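Local structure of uncharacterized protein (Bordetella pertussis, 3FVV) at residues Leu6-Leu11 against Ala112-Thr117. The protein probably hydrolyses L-histidinol phosphate to histidinol and phosphate in histidine biosynthesis, as a magnesium-dependent phosphatase of the haloacid dehalogenase-like superfamily. Residues are numbered along the deposited sequence; the frame is centred on the assembly and turned at random.
Sequences LALFDL and ALVTAT. With SO4 (sulfate ion), chain C.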
# COMPACT_ATOMS: atom_id res chain seq x y z
N LEU A 6 15.23 -5.56 -9.36
CA LEU A 6 14.31 -4.67 -8.63
C LEU A 6 13.20 -5.56 -8.07
O LEU A 6 12.67 -6.45 -8.78
CB LEU A 6 13.72 -3.66 -9.57
CG LEU A 6 12.80 -2.59 -9.01
CD1 LEU A 6 13.55 -1.69 -8.09
CD2 LEU A 6 12.18 -1.88 -10.24
N ALA A 7 12.83 -5.30 -6.82
CA ALA A 7 11.73 -6.01 -6.23
C ALA A 7 10.71 -5.07 -5.61
O ALA A 7 10.99 -4.38 -4.61
CB ALA A 7 12.29 -7.04 -5.14
N LEU A 8 9.51 -5.09 -6.15
CA LEU A 8 8.42 -4.25 -5.72
C LEU A 8 7.36 -5.12 -5.05
O LEU A 8 6.96 -6.18 -5.58
CB LEU A 8 7.79 -3.53 -6.92
CG LEU A 8 8.82 -2.73 -7.77
CD1 LEU A 8 8.11 -2.13 -9.03
CD2 LEU A 8 9.56 -1.68 -6.99
N PHE A 9 6.87 -4.63 -3.92
CA PHE A 9 5.83 -5.27 -3.16
C PHE A 9 4.60 -4.41 -2.96
O PHE A 9 4.69 -3.33 -2.44
CB PHE A 9 6.40 -5.68 -1.82
CG PHE A 9 7.63 -6.48 -1.93
CD1 PHE A 9 7.55 -7.84 -2.15
CD2 PHE A 9 8.86 -5.87 -1.86
CE1 PHE A 9 8.68 -8.59 -2.26
CE2 PHE A 9 10.02 -6.60 -1.95
CZ PHE A 9 9.94 -7.97 -2.12
N ASP A 10 3.46 -4.94 -3.36
CA ASP A 10 2.17 -4.42 -2.88
C ASP A 10 2.05 -4.69 -1.37
O ASP A 10 2.68 -5.58 -0.84
CB ASP A 10 1.04 -5.15 -3.65
CG ASP A 10 -0.37 -4.61 -3.30
OD1 ASP A 10 -0.56 -3.35 -3.39
OD2 ASP A 10 -1.26 -5.41 -2.91
N LEU A 11 1.25 -3.92 -0.64
CA LEU A 11 1.06 -4.15 0.79
C LEU A 11 -0.25 -4.87 1.15
O LEU A 11 -0.21 -6.02 1.63
CB LEU A 11 1.13 -2.84 1.57
CG LEU A 11 0.94 -2.95 3.08
CD1 LEU A 11 2.04 -3.76 3.66
CD2 LEU A 11 0.89 -1.50 3.78
N ALA A 112 11.22 -2.00 -2.70
CA ALA A 112 10.29 -0.92 -2.44
C ALA A 112 8.91 -1.51 -2.19
O ALA A 112 8.48 -2.51 -2.85
CB ALA A 112 10.22 0.05 -3.65
N LEU A 113 8.20 -0.87 -1.27
CA LEU A 113 6.80 -1.09 -1.03
C LEU A 113 6.00 -0.08 -1.87
O LEU A 113 6.26 1.14 -1.79
CB LEU A 113 6.51 -0.99 0.47
CG LEU A 113 5.20 -1.47 1.08
CD1 LEU A 113 5.01 -2.97 1.03
CD2 LEU A 113 5.09 -1.00 2.56
N VAL A 114 5.07 -0.61 -2.69
CA VAL A 114 4.28 0.22 -3.58
C VAL A 114 2.80 0.04 -3.27
O VAL A 114 2.21 -1.02 -3.60
CB VAL A 114 4.55 -0.11 -5.08
CG1 VAL A 114 3.98 1.02 -5.96
CG2 VAL A 114 6.05 -0.32 -5.34
N THR A 115 2.20 1.06 -2.66
CA THR A 115 0.89 0.91 -2.04
C THR A 115 0.03 2.17 -2.15
O THR A 115 0.52 3.28 -2.00
CB THR A 115 1.08 0.52 -0.53
OG1 THR A 115 -0.19 0.47 0.12
CG2 THR A 115 1.97 1.52 0.17
N ALA A 116 -1.28 1.97 -2.37
CA ALA A 116 -2.25 3.06 -2.40
C ALA A 116 -2.51 3.57 -1.01
O ALA A 116 -3.00 4.68 -0.86
CB ALA A 116 -3.58 2.64 -3.02
N THR A 117 -2.24 2.78 0.02
CA THR A 117 -2.52 3.26 1.38
C THR A 117 -1.48 4.37 1.70
O THR A 117 -0.32 4.23 1.44
CB THR A 117 -2.60 2.12 2.38
OG1 THR A 117 -3.75 1.30 2.08
CG2 THR A 117 -2.76 2.63 3.85
S SO4 C . -2.50 -1.51 -1.75
O1 SO4 C . -1.28 -1.95 -0.96
O2 SO4 C . -2.16 -0.59 -2.90
O3 SO4 C . -3.18 -2.74 -2.10
O4 SO4 C . -3.42 -0.73 -0.90
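F9 N donates to A112 O at 2.9 Å, at the centre of a parallel ladder between strands 5-9 and 110-115 that runs from the middle of the sheet to a sulfate-filled pocket. Before it A112 N donates to A7 O, and after it V114 N closes on F9 O at 2.8 Å with an almost straight N-H...O angle of 172°. F9 O also receives the CA-H of L113, and beyond the last of these hydrogen bonds the CA-H of D10 points at V114 O (CA to O 3.5 Å).

Apolar side chains line both faces of this pair. On one, L8 CD2 meets A112 CB at 3.8 Å and L8 CB lies against V114 CG2. On the other, L113 is turned with CG anti to its backbone N (chi1 -166°), which brings CD1 over F9 O and to 3.9 Å from L11 CB; helix 119-128 covers L11 and L113.

The two strands converge on the sulfate, probably from the crystallisation liquor, at their carboxyl ends. Its O1 accepts from L11 N and from T115 OG1 (2.9 Å), and its O2 from A116 N in a nearly linear bond of 2.8 Å. T115 OG1 in turn accepts from T117 N, an ST turn that ties this hydroxyl to the backbone of the loop. D12 N and K160 NZ also bind the anion, and K160 NZ also forms a salt bridge with D10 OD1 and a hydrogen bond to V114 O; D10 OD2 is held by T14 OG1.

The sequence DLDHT, starting at D10, is the DxDxT motif of haloacid dehalogenase phosphatases, whose first aspartate is the nucleophile in relatives. Sulfate gripped by backbone N-H groups, a threonine hydroxyl and a lysine beside D10 is consistent with a mimic of the substrate's phosphoryl group.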